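Local coordinates for mitotic checkpoint control protein kinase BUB1 (Drosophila melanogaster, PDB 6JKK), which acts in the mitotic checkpoint at kinetochores and probably phosphorylates proteins at the expense of ATP, its kinase domain being the part described here, at residues 98-102 / 114-118; 18-24 / 92-96; 101-105 / 173-178. All blocks are in the same frame, centred on the assembly; numbering follows the deposited sequence.

How the contacts relate
One helix, 92-104, the αC helix of the kinase fold, takes part in all three contacts, and each turns it toward a different neighbour. Contact 2 sets its first turns against the N-terminal helix 12-21; contact 1 lays its later turns on the αC-β4 loop; contact 3 joins its end to helix 156-175 just before the catalytic region. Contacts 1 and 3 share I101 and H102, their centres about 10 Å apart, whereas those of contacts 2 and 3 are about 16 Å apart. I117 CD1 packs on F95 CD1 at 3.9 Å, linking contacts 1 and 2. E94 of segment 92-96 pairs with the predicted ATP-binding K85, and the I117 side chain lies about 8 Å from that of K85.

Contact 1. Residues 98-102 / 114-118; sequences CLEIH and YAHID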
ATOM      1  N   CYS A  98      12.380  -0.743   0.875  1.00 14.13           N
ATOM      2  CA  CYS A  98      12.203  -0.464  -0.546  0.50 13.58           C
ATOM      3  C   CYS A  98      13.323  -1.049  -1.381  1.00 12.32           C
ATOM      4  O   CYS A  98      13.084  -1.608  -2.452  1.00 16.60           O
ATOM      5  CB  CYS A  98      12.110   1.038  -0.790  0.50 15.54           C
ATOM      6  SG  CYS A  98      10.542   1.723  -0.278  0.50 12.06           S
ATOM      7  N   LEU A  99      14.550  -0.926  -0.889  1.00 13.07           N
ATOM      8  CA  LEU A  99      15.689  -1.526  -1.573  1.00 14.45           C
ATOM      9  C   LEU A  99      15.492  -3.044  -1.671  1.00 16.21           C
ATOM     10  O   LEU A  99      15.732  -3.646  -2.728  1.00 17.15           O
ATOM     11  CB  LEU A  99      16.985  -1.198  -0.822  1.00 13.62           C
ATOM     12  CG  LEU A  99      17.460   0.254  -0.931  1.00 15.19           C
ATOM     13  CD1 LEU A  99      18.537   0.560   0.109  1.00 13.99           C
ATOM     14  CD2 LEU A  99      17.980   0.542  -2.335  1.00 15.47           C
ATOM     15  N   GLU A 100      15.049  -3.660  -0.574  1.00 16.90           N
ATOM     16  CA  GLU A 100      14.881  -5.119  -0.539  1.00 18.34           C
ATOM     17  C   GLU A 100      13.778  -5.569  -1.475  1.00 16.64           C
ATOM     18  O   GLU A 100      13.929  -6.562  -2.183  1.00 14.60           O
ATOM     19  CB  GLU A 100      14.596  -5.618   0.883  1.00 16.42           C
ATOM     20  CG  GLU A 100      15.845  -5.787   1.745  1.00 20.47           C
ATOM     21  CD  GLU A 100      16.892  -6.671   1.088  1.00 24.19           C
ATOM     22  OE1 GLU A 100      16.657  -7.894   0.963  1.00 25.31           O
ATOM     23  OE2 GLU A 100      17.942  -6.141   0.683  1.00 30.58           O
ATOM     24  N   ILE A 101      12.661  -4.846  -1.472  1.00 15.91           N
ATOM     25  CA  ILE A 101      11.573  -5.179  -2.378  1.00 14.73           C
ATOM     26  C   ILE A 101      12.090  -5.235  -3.817  1.00 17.00           C
ATOM     27  O   ILE A 101      11.883  -6.221  -4.536  1.00 15.87           O
ATOM     28  CB  ILE A 101      10.410  -4.176  -2.264  1.00 13.35           C
ATOM     29  CG1 ILE A 101       9.624  -4.423  -0.974  1.00 15.16           C
ATOM     30  CG2 ILE A 101       9.470  -4.327  -3.452  1.00 15.21           C
ATOM     31  CD1 ILE A 101       8.601  -3.348  -0.660  1.00 18.30           C
ATOM     32  N   HIS A 102      12.796  -4.192  -4.234  1.00 12.55           N
ATOM     33  CA  HIS A 102      13.254  -4.137  -5.618  1.00 13.37           C
ATOM     34  C   HIS A 102      14.423  -5.086  -5.881  1.00 18.14           C
ATOM     35  O   HIS A 102      14.693  -5.456  -7.022  1.00 20.16           O
ATOM     36  CB  HIS A 102      13.524  -2.686  -6.047  1.00 21.30           C
ATOM     37  CG  HIS A 102      12.265  -1.895  -6.232  1.00 20.02           C
ATOM     38  ND1 HIS A 102      11.576  -1.858  -7.427  1.00 19.52           N
ATOM     39  CD2 HIS A 102      11.538  -1.157  -5.358  1.00 17.23           C
ATOM     40  CE1 HIS A 102      10.489  -1.120  -7.284  1.00 16.43           C
ATOM     41  NE2 HIS A 102      10.445  -0.679  -6.039  1.00 15.85           N
ATOM     42  N   TYR A 114       5.209  -1.428  -7.064  1.00 12.53           N
ATOM     43  CA  TYR A 114       5.760  -1.037  -5.770  1.00 10.46           C
ATOM     44  C   TYR A 114       6.535   0.258  -5.928  1.00 18.27           C
ATOM     45  O   TYR A 114       7.306   0.404  -6.878  1.00 15.39           O
ATOM     46  CB  TYR A 114       6.681  -2.142  -5.221  1.00 11.99           C
ATOM     47  CG  TYR A 114       5.993  -3.486  -5.198  1.00 17.77           C
ATOM     48  CD1 TYR A 114       5.080  -3.805  -4.193  1.00 15.33           C
ATOM     49  CD2 TYR A 114       6.222  -4.415  -6.198  1.00 14.17           C
ATOM     50  CE1 TYR A 114       4.426  -5.024  -4.189  1.00 12.70           C
ATOM     51  CE2 TYR A 114       5.573  -5.637  -6.204  1.00 12.23           C
ATOM     52  CZ  TYR A 114       4.680  -5.934  -5.199  1.00 15.88           C
ATOM     53  OH  TYR A 114       4.041  -7.154  -5.205  1.00 15.36           O
ATOM     54  N   ALA A 115       6.325   1.193  -5.004  1.00 15.28           N
ATOM     55  CA  ALA A 115       7.044   2.464  -5.022  1.00 11.56           C
ATOM     56  C   ALA A 115       8.541   2.213  -5.101  1.00 12.64           C
ATOM     57  O   ALA A 115       9.042   1.277  -4.484  1.00 11.80           O
ATOM     58  CB  ALA A 115       6.716   3.277  -3.782  1.00 11.58           C
ATOM     59  N   HIS A 116       9.240   3.042  -5.873  1.00 13.10           N
ATOM     60  CA  HIS A 116      10.691   2.944  -6.010  1.00 14.44           C
ATOM     61  C   HIS A 116      11.283   4.263  -5.536  1.00 17.54           C
ATOM     62  O   HIS A 116      10.832   5.337  -5.956  1.00 13.28           O
ATOM     63  CB  HIS A 116      11.063   2.667  -7.475  1.00 15.94           C
ATOM     64  CG  HIS A 116      12.540   2.643  -7.741  1.00 20.67           C
ATOM     65  ND1 HIS A 116      13.241   3.763  -8.135  1.00 15.45           N
ATOM     66  CD2 HIS A 116      13.442   1.631  -7.698  1.00 25.31           C
ATOM     67  CE1 HIS A 116      14.515   3.445  -8.309  1.00 19.62           C
ATOM     68  NE2 HIS A 116      14.662   2.158  -8.049  1.00 21.87           N
ATOM     69  N   ILE A 117      12.255   4.193  -4.630  1.00 12.84           N
ATOM     70  CA  ILE A 117      12.942   5.409  -4.193  1.00 12.87           C
ATOM     71  C   ILE A 117      14.017   5.725  -5.226  1.00  9.25           C
ATOM     72  O   ILE A 117      15.043   5.032  -5.318  1.00 14.72           O
ATOM     73  CB  ILE A 117      13.488   5.274  -2.744  1.00 15.24           C
ATOM     74  CG1 ILE A 117      12.320   5.123  -1.773  1.00 12.98           C
ATOM     75  CG2 ILE A 117      14.349   6.495  -2.336  1.00 11.00           C
ATOM     76  CD1 ILE A 117      12.711   4.957  -0.313  1.00 13.96           C
ATOM     77  N   ASP A 118      13.746   6.742  -6.045  1.00 12.33           N
ATOM     78  CA  ASP A 118      14.665   7.126  -7.108  1.00 13.72           C
ATOM     79  C   ASP A 118      15.928   7.761  -6.538  1.00 17.84           C
ATOM     80  O   ASP A 118      17.032   7.540  -7.046  1.00 14.97           O
ATOM     81  CB  ASP A 118      14.002   8.113  -8.069  1.00 16.02           C
ATOM     82  CG  ASP A 118      12.867   7.495  -8.868  1.00 24.88           C
ATOM     83  OD1 ASP A 118      12.765   6.251  -8.926  1.00 23.52           O
ATOM     84  OD2 ASP A 118      12.084   8.271  -9.455  1.00 25.19           O
TER
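The αC-β4 loop of the protein kinase fold, residues 114-118, meets helix αC chiefly through H102, and the pairing illustrates how one histidine can pin a helix to a loop. H102 donates from NE2 to the backbone oxygen of A115 at 2.9 Å, with an N-H...O angle of 155°. The oxygen sits close to the plane of the imidazole, while the donor approaches from above the carbonyl plane. One face of the same ring is taken by H116: its CD2 edge stands over the centre, making a T-shaped pair with planes at 89° and centroids 5.0 Å apart. Bond and stack together should leave the H102 ring little freedom to turn. Its neighbour I101 keeps CG1 beside the backbone N (chi1 -75°), which leaves CG2 against Y114 CB at 4.0 Å. One turn before H102, C98, in one of its two conformers, brings SG to I117 CD1. C98, four residues after E94, also touches F208 of the DFG motif, consistent with the αC position of the regulatory spine; I101 packs on F208 too. The hydroxyl of Y114 is engaged by the I169 carbonyl, and H116 ND1 donates to D118 OD1 at 2.7 Å.

Contact 2. Residues 18-24 / 92-96; sequences LLESIDF and YWEFY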
ATOM      1  N   LEU A  18      18.396  -4.312  13.995  1.00 28.14           N
ATOM      2  CA  LEU A  18      18.328  -5.077  12.753  1.00 35.19           C
ATOM      3  C   LEU A  18      19.179  -4.444  11.658  1.00 32.47           C
ATOM      4  O   LEU A  18      19.941  -5.136  10.974  1.00 28.55           O
ATOM      5  CB  LEU A  18      16.876  -5.213  12.288  1.00 36.88           C
ATOM      6  CG  LEU A  18      15.962  -6.076  13.159  1.00 36.85           C
ATOM      7  CD1 LEU A  18      14.513  -5.956  12.721  1.00 30.76           C
ATOM      8  CD2 LEU A  18      16.414  -7.523  13.125  1.00 34.01           C
ATOM      9  N   LEU A  19      19.045  -3.129  11.498  1.00 26.76           N
ATOM     10  CA  LEU A  19      19.802  -2.400  10.481  1.00 27.03           C
ATOM     11  C   LEU A  19      21.301  -2.479  10.757  1.00 28.29           C
ATOM     12  O   LEU A  19      22.115  -2.598   9.832  1.00 30.49           O
ATOM     13  CB  LEU A  19      19.341  -0.941  10.404  1.00 22.17           C
ATOM     14  CG  LEU A  19      17.916  -0.754   9.880  1.00 24.41           C
ATOM     15  CD1 LEU A  19      17.537   0.720   9.823  1.00 23.97           C
ATOM     16  CD2 LEU A  19      17.777  -1.401   8.508  1.00 20.70           C
ATOM     17  N   GLU A  20      21.672  -2.417  12.030  1.00 27.61           N
ATOM     18  CA  GLU A  20      23.081  -2.533  12.387  1.00 33.40           C
ATOM     19  C   GLU A  20      23.592  -3.956  12.167  1.00 31.60           C
ATOM     20  O   GLU A  20      24.749  -4.151  11.801  1.00 35.04           O
ATOM     21  CB  GLU A  20      23.328  -2.050  13.822  1.00 42.54           C
ATOM     22  CG  GLU A  20      23.463  -0.531  13.927  1.00 55.65           C
ATOM     23  CD  GLU A  20      23.065   0.009  15.288  1.00 68.67           C
ATOM     24  OE1 GLU A  20      22.907  -0.801  16.224  1.00 74.64           O
ATOM     25  OE2 GLU A  20      22.905   1.243  15.418  1.00 70.07           O
ATOM     26  N   SER A  21      22.721  -4.946  12.357  1.00 31.52           N
ATOM     27  CA  SER A  21      23.122  -6.346  12.198  1.00 40.93           C
ATOM     28  C   SER A  21      23.494  -6.675  10.748  1.00 39.77           C
ATOM     29  O   SER A  21      24.254  -7.611  10.488  1.00 34.96           O
ATOM     30  CB  SER A  21      22.022  -7.293  12.690  1.00 35.62           C
ATOM     31  OG  SER A  21      20.984  -7.416  11.738  1.00 32.60           O
ATOM     32  N   ILE A  22      22.968  -5.894   9.809  1.00 32.83           N
ATOM     33  CA  ILE A  22      23.254  -6.104   8.393  1.00 30.60           C
ATOM     34  C   ILE A  22      24.106  -4.983   7.794  1.00 31.74           C
ATOM     35  O   ILE A  22      24.232  -4.886   6.568  1.00 28.66           O
ATOM     36  CB  ILE A  22      21.962  -6.227   7.572  1.00 30.59           C
ATOM     37  CG1 ILE A  22      21.172  -4.916   7.622  1.00 27.33           C
ATOM     38  CG2 ILE A  22      21.113  -7.387   8.077  1.00 33.60           C
ATOM     39  CD1 ILE A  22      19.961  -4.918   6.752  1.00 27.38           C
ATOM     40  N   ASP A  23      24.682  -4.144   8.656  1.00 25.39           N
ATOM     41  CA  ASP A  23      25.574  -3.065   8.221  1.00 25.24           C
ATOM     42  C   ASP A  23      24.926  -2.185   7.148  1.00 26.26           C
ATOM     43  O   ASP A  23      25.498  -1.965   6.077  1.00 25.60           O
ATOM     44  CB  ASP A  23      26.905  -3.639   7.715  1.00 31.51           C
ATOM     45  CG  ASP A  23      27.675  -4.382   8.796  1.00 43.59           C
ATOM     46  OD1 ASP A  23      27.846  -3.824   9.900  1.00 44.35           O
ATOM     47  OD2 ASP A  23      28.107  -5.524   8.534  1.00 46.81           O
ATOM     48  N   PHE A  24      23.726  -1.697   7.441  1.00 23.71           N
ATOM     49  CA  PHE A  24      22.954  -0.940   6.467  1.00 22.16           C
ATOM     50  C   PHE A  24      23.613   0.397   6.097  1.00 25.69           C
ATOM     51  O   PHE A  24      23.636   0.772   4.923  1.00 24.97           O
ATOM     52  CB  PHE A  24      21.526  -0.716   6.971  1.00 19.44           C
ATOM     53  CG  PHE A  24      20.617  -0.103   5.947  1.00 17.62           C
ATOM     54  CD1 PHE A  24      20.333  -0.777   4.764  1.00 16.95           C
ATOM     55  CD2 PHE A  24      20.059   1.145   6.160  1.00 17.33           C
ATOM     56  CE1 PHE A  24      19.499  -0.214   3.811  1.00 16.65           C
ATOM     57  CE2 PHE A  24      19.219   1.718   5.219  1.00 17.04           C
ATOM     58  CZ  PHE A  24      18.936   1.041   4.041  1.00 18.84           C
ATOM     59  N   TYR A  92      15.592   5.377   8.095  1.00 20.81           N
ATOM     60  CA  TYR A  92      16.477   4.495   7.342  1.00 17.16           C
ATOM     61  C   TYR A  92      15.712   3.244   6.950  1.00 16.46           C
ATOM     62  O   TYR A  92      15.907   2.697   5.862  1.00 16.91           O
ATOM     63  CB  TYR A  92      17.691   4.107   8.183  1.00 16.25           C
ATOM     64  CG  TYR A  92      18.580   5.271   8.551  1.00 20.82           C
ATOM     65  CD1 TYR A  92      19.541   5.742   7.665  1.00 20.11           C
ATOM     66  CD2 TYR A  92      18.459   5.902   9.786  1.00 26.34           C
ATOM     67  CE1 TYR A  92      20.356   6.803   7.998  1.00 24.85           C
ATOM     68  CE2 TYR A  92      19.276   6.965  10.128  1.00 21.38           C
ATOM     69  CZ  TYR A  92      20.217   7.409   9.223  1.00 22.66           C
ATOM     70  OH  TYR A  92      21.033   8.469   9.536  1.00 27.36           O
ATOM     71  N   TRP A  93      14.834   2.800   7.846  1.00 18.58           N
ATOM     72  CA  TRP A  93      14.105   1.547   7.666  1.00 19.52           C
ATOM     73  C   TRP A  93      13.291   1.525   6.382  1.00 24.21           C
ATOM     74  O   TRP A  93      13.275   0.524   5.661  1.00 14.36           O
ATOM     75  CB  TRP A  93      13.196   1.296   8.871  1.00 22.38           C
ATOM     76  CG  TRP A  93      12.425   0.009   8.799  1.00 23.75           C
ATOM     77  CD1 TRP A  93      11.085  -0.143   8.533  1.00 23.90           C
ATOM     78  CD2 TRP A  93      12.946  -1.310   8.998  1.00 21.94           C
ATOM     79  NE1 TRP A  93      10.750  -1.480   8.556  1.00 21.88           N
ATOM     80  CE2 TRP A  93      11.872  -2.213   8.842  1.00 22.97           C
ATOM     81  CE3 TRP A  93      14.218  -1.813   9.296  1.00 21.09           C
ATOM     82  CZ2 TRP A  93      12.041  -3.596   8.974  1.00 20.51           C
ATOM     83  CZ3 TRP A  93      14.379  -3.179   9.425  1.00 23.69           C
ATOM     84  CH2 TRP A  93      13.300  -4.056   9.265  1.00 23.32           C
ATOM     85  N   GLU A  94      12.610   2.629   6.096  1.00 19.71           N
ATOM     86  CA  GLU A  94      11.830   2.719   4.869  1.00 17.77           C
ATOM     87  C   GLU A  94      12.699   2.493   3.622  1.00 17.48           C
ATOM     88  O   GLU A  94      12.297   1.778   2.699  1.00 17.20           O
ATOM     89  CB  GLU A  94      11.105   4.063   4.800  1.00 13.70           C
ATOM     90  CG  GLU A  94      10.375   4.297   3.496  1.00 14.97           C
ATOM     91  CD  GLU A  94       9.512   5.529   3.558  1.00 20.49           C
ATOM     92  OE1 GLU A  94       9.530   6.213   4.604  1.00 17.02           O
ATOM     93  OE2 GLU A  94       8.817   5.804   2.566  1.00 22.01           O
ATOM     94  N   PHE A  95      13.897   3.078   3.615  1.00 13.34           N
ATOM     95  CA  PHE A  95      14.833   2.930   2.507  1.00 13.82           C
ATOM     96  C   PHE A  95      15.242   1.458   2.407  1.00 16.92           C
ATOM     97  O   PHE A  95      15.247   0.885   1.314  1.00 14.23           O
ATOM     98  CB  PHE A  95      16.056   3.845   2.718  1.00 11.96           C
ATOM     99  CG  PHE A  95      16.911   4.051   1.484  1.00 11.68           C
ATOM    100  CD1 PHE A  95      16.425   3.770   0.211  1.00 16.19           C
ATOM    101  CD2 PHE A  95      18.223   4.516   1.611  1.00 15.63           C
ATOM    102  CE1 PHE A  95      17.227   3.959  -0.920  1.00 14.24           C
ATOM    103  CE2 PHE A  95      19.030   4.709   0.492  1.00 14.32           C
ATOM    104  CZ  PHE A  95      18.538   4.427  -0.775  1.00 16.69           C
ATOM    105  N   TYR A  96      15.544   0.837   3.547  1.00 13.47           N
ATOM    106  CA  TYR A  96      15.901  -0.586   3.566  1.00 13.54           C
ATOM    107  C   TYR A  96      14.824  -1.473   2.932  1.00 19.25           C
ATOM    108  O   TYR A  96      15.127  -2.279   2.051  1.00 16.35           O
ATOM    109  CB  TYR A  96      16.195  -1.075   4.995  1.00 16.28           C
ATOM    110  CG  TYR A  96      16.202  -2.595   5.098  1.00 21.29           C
ATOM    111  CD1 TYR A  96      17.306  -3.336   4.688  1.00 21.10           C
ATOM    112  CD2 TYR A  96      15.095  -3.287   5.592  1.00 15.44           C
ATOM    113  CE1 TYR A  96      17.307  -4.727   4.760  1.00 24.30           C
ATOM    114  CE2 TYR A  96      15.087  -4.682   5.671  1.00 16.97           C
ATOM    115  CZ  TYR A  96      16.197  -5.390   5.256  1.00 21.78           C
ATOM    116  OH  TYR A  96      16.205  -6.768   5.334  1.00 20.76           O
TER
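With CG anti to the backbone N in both F24 (chi1 -172°) and Y96 (chi1 165°), the two rings swing into the space between their backbones. The edge of Y96 is turned to the face of F24 in an offset T-shaped pair, planes at 85° and centroids 5.7 Å apart. Over that same ring of F24 lies Y96 CB, a CH-pi contact 3.9 Å from the centroid, and the far rim of F24 reaches the backbone of helix 92-104, with CZ at 3.4 Å from Y96 N. I22 comes at Y96 about at a right angle: its CG1 branch, lodged between backbone N and carbonyl carbon, carries CD1 to 3.3 Å from Y96 CE1, a tight fit. The end of helix 12-21 and the turn into helix 24-28 thus rest on αC of the kinase fold, away from E94, whose carboxylate pairs with K85 in the hallmark αC salt bridge. D23, with positive phi, ends helix 12-21 in a Schellman motif. Between the two helices L19 divides its branches: CD1 touches Y92 CB at 3.8 Å, while CD2 touches W93 CE3 at 3.7 Å and Y96 CB at 3.9 Å.

Contact 3. Residues 101-105 / 173-178; sequences IHSRL and LHAMGI
R104 and M176 carry this contact, and the arginine, followed atom by atom, gives a worked example of how one long side chain can serve several partners. Its CB rests on the thioether of M176, 3.7 Å from SD. From there the chain runs extended, the torsions from CG to NE all near 180°, which takes CD past the backbone oxygen of M176 at 3.6 Å. At the tip, NH1 donates to that same oxygen at 2.9 Å; the approach is nearly along the C=O axis, although the N-H...O angle is only 143° and the oxygen lies somewhat tilted from the guanidinium plane. NH1 also brushes I178 CD1 at 3.6 Å. The other amino group, NH2, is shared between the carboxylates of D213 and E100, so the positive charge is probably balanced by these two groups. With an alanine here, the M176 carbonyl would probably lose its donor, and D213 and E100 their shared arginine. M176, bent at its last torsion (chi3 -80°), puts SD 3.6 Å from L105 N, at the end of αC, and CE 3.7 Å from L105 CD2. Alongside, I101 meets L173 methyl to methyl, CD1 to CD1 at 3.8 Å. Beyond M176 the chain turns at G177, whose positive phi suits a glycine. The arrangement joins the end of αC to a Schellman motif that closes helix 156-175, the αE helix of the kinase fold, just ahead of the catalytic loop.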
ATOM      1  N   ILE A 101      12.661  -4.846  -1.472  1.00 15.91           N
ATOM      2  CA  ILE A 101      11.573  -5.179  -2.378  1.00 14.73           C
ATOM      3  C   ILE A 101      12.090  -5.235  -3.817  1.00 17.00           C
ATOM      4  O   ILE A 101      11.883  -6.221  -4.536  1.00 15.87           O
ATOM      5  CB  ILE A 101      10.410  -4.176  -2.264  1.00 13.35           C
ATOM      6  CG1 ILE A 101       9.624  -4.423  -0.974  1.00 15.16           C
ATOM      7  CG2 ILE A 101       9.470  -4.327  -3.452  1.00 15.21           C
ATOM      8  CD1 ILE A 101       8.601  -3.348  -0.660  1.00 18.30           C
ATOM      9  N   HIS A 102      12.796  -4.192  -4.234  1.00 12.55           N
ATOM     10  CA  HIS A 102      13.254  -4.137  -5.618  1.00 13.37           C
ATOM     11  C   HIS A 102      14.423  -5.086  -5.881  1.00 18.14           C
ATOM     12  O   HIS A 102      14.693  -5.456  -7.022  1.00 20.16           O
ATOM     13  CB  HIS A 102      13.524  -2.686  -6.047  1.00 21.30           C
ATOM     14  CG  HIS A 102      12.265  -1.895  -6.232  1.00 20.02           C
ATOM     15  ND1 HIS A 102      11.576  -1.858  -7.427  1.00 19.52           N
ATOM     16  CD2 HIS A 102      11.538  -1.157  -5.358  1.00 17.23           C
ATOM     17  CE1 HIS A 102      10.489  -1.120  -7.284  1.00 16.43           C
ATOM     18  NE2 HIS A 102      10.445  -0.679  -6.039  1.00 15.85           N
ATOM     19  N   SER A 103      15.081  -5.522  -4.813  1.00 15.57           N
ATOM     20  CA  SER A 103      16.127  -6.526  -4.941  1.00 16.05           C
ATOM     21  C   SER A 103      15.515  -7.925  -5.124  1.00 14.59           C
ATOM     22  O   SER A 103      16.090  -8.792  -5.805  1.00 17.17           O
ATOM     23  CB  SER A 103      17.015  -6.488  -3.695  1.00 21.94           C
ATOM     24  OG  SER A 103      18.204  -7.226  -3.886  1.00 36.68           O
ATOM     25  N   ARG A 104      14.348  -8.150  -4.528  1.00 14.62           N
ATOM     26  CA  ARG A 104      13.775  -9.500  -4.492  1.00 21.94           C
ATOM     27  C   ARG A 104      12.806  -9.773  -5.631  1.00 24.21           C
ATOM     28  O   ARG A 104      12.496 -10.930  -5.922  1.00 26.81           O
ATOM     29  CB  ARG A 104      13.094  -9.767  -3.144  1.00 22.01           C
ATOM     30  CG  ARG A 104      14.044  -9.727  -1.959  1.00 27.12           C
ATOM     31  CD  ARG A 104      13.308  -9.894  -0.640  1.00 21.88           C
ATOM     32  NE  ARG A 104      14.191  -9.585   0.481  1.00 19.09           N
ATOM     33  CZ  ARG A 104      13.805  -9.557   1.751  1.00 19.85           C
ATOM     34  NH1 ARG A 104      12.552  -9.837   2.067  1.00 19.31           N
ATOM     35  NH2 ARG A 104      14.676  -9.251   2.705  1.00 24.77           N
ATOM     36  N   LEU A 105      12.328  -8.704  -6.264  1.00 18.17           N
ATOM     37  CA  LEU A 105      11.395  -8.804  -7.388  1.00 23.37           C
ATOM     38  C   LEU A 105      11.989  -9.627  -8.517  1.00 33.78           C
ATOM     39  O   LEU A 105      13.181  -9.521  -8.795  1.00 37.52           O
ATOM     40  CB  LEU A 105      11.069  -7.406  -7.926  1.00 28.55           C
ATOM     41  CG  LEU A 105       9.914  -6.635  -7.303  1.00 29.57           C
ATOM     42  CD1 LEU A 105       9.816  -5.246  -7.900  1.00 40.04           C
ATOM     43  CD2 LEU A 105       8.633  -7.390  -7.538  1.00 31.40           C
ATOM     44  N   LEU A 173       3.993  -9.445  -2.885  1.00 13.88           N
ATOM     45  CA  LEU A 173       4.744  -8.846  -1.776  1.00 16.56           C
ATOM     46  C   LEU A 173       5.003  -9.869  -0.667  1.00 19.19           C
ATOM     47  O   LEU A 173       6.108  -9.953  -0.127  1.00 15.05           O
ATOM     48  CB  LEU A 173       4.002  -7.629  -1.206  1.00 13.14           C
ATOM     49  CG  LEU A 173       4.755  -6.846  -0.125  1.00 13.77           C
ATOM     50  CD1 LEU A 173       5.855  -5.997  -0.745  1.00 16.42           C
ATOM     51  CD2 LEU A 173       3.813  -5.972   0.684  1.00 12.74           C
ATOM     52  N   HIS A 174       3.978 -10.644  -0.320  1.00 15.40           N
ATOM     53  CA  HIS A 174       4.124 -11.641   0.730  1.00 12.98           C
ATOM     54  C   HIS A 174       5.068 -12.766   0.287  1.00 19.95           C
ATOM     55  O   HIS A 174       5.797 -13.329   1.096  1.00 18.96           O
ATOM     56  CB  HIS A 174       2.745 -12.168   1.154  1.00 14.29           C
ATOM     57  CG  HIS A 174       1.918 -11.150   1.882  1.00 16.90           C
ATOM     58  ND1 HIS A 174       0.636 -11.404   2.321  1.00 14.71           N
ATOM     59  CD2 HIS A 174       2.197  -9.875   2.248  1.00 16.80           C
ATOM     60  CE1 HIS A 174       0.163 -10.330   2.931  1.00 17.11           C
ATOM     61  NE2 HIS A 174       1.090  -9.387   2.899  1.00 16.98           N
ATOM     62  N   ALA A 175       5.085 -13.066  -1.008  1.00 15.51           N
ATOM     63  CA  ALA A 175       5.985 -14.091  -1.535  1.00 21.34           C
ATOM     64  C   ALA A 175       7.451 -13.702  -1.360  1.00 20.06           C
ATOM     65  O   ALA A 175       8.347 -14.558  -1.359  1.00 18.26           O
ATOM     66  CB  ALA A 175       5.681 -14.355  -2.998  1.00 23.77           C
ATOM     67  N   MET A 176       7.689 -12.400  -1.234  1.00 15.16           N
ATOM     68  CA  MET A 176       9.022 -11.864  -0.989  1.00 18.29           C
ATOM     69  C   MET A 176       9.312 -11.740   0.511  1.00 22.08           C
ATOM     70  O   MET A 176      10.387 -11.282   0.903  1.00 22.33           O
ATOM     71  CB  MET A 176       9.179 -10.499  -1.673  1.00 20.91           C
ATOM     72  CG  MET A 176       9.248 -10.570  -3.202  1.00 25.74           C
ATOM     73  SD  MET A 176       9.544  -8.975  -4.009  1.00 26.95           S
ATOM     74  CE  MET A 176       7.897  -8.250  -3.991  1.00 27.34           C
ATOM     75  N   GLY A 177       8.357 -12.144   1.348  1.00 22.14           N
ATOM     76  CA  GLY A 177       8.560 -12.135   2.792  1.00 20.12           C
ATOM     77  C   GLY A 177       8.438 -10.762   3.429  1.00 21.08           C
ATOM     78  O   GLY A 177       9.020 -10.495   4.487  1.00 20.59           O
ATOM     79  N   ILE A 178       7.667  -9.887   2.792  1.00 14.38           N
ATOM     80  CA  ILE A 178       7.461  -8.539   3.314  1.00 11.82           C
ATOM     81  C   ILE A 178       5.994  -8.304   3.685  1.00 15.71           C
ATOM     82  O   ILE A 178       5.092  -8.619   2.903  1.00 17.04           O
ATOM     83  CB  ILE A 178       7.917  -7.470   2.288  1.00 17.96           C
ATOM     84  CG1 ILE A 178       9.387  -7.689   1.906  1.00 17.01           C
ATOM     85  CG2 ILE A 178       7.688  -6.047   2.834  1.00 13.78           C
ATOM     86  CD1 ILE A 178      10.368  -7.084   2.900  1.00 20.14           C
TER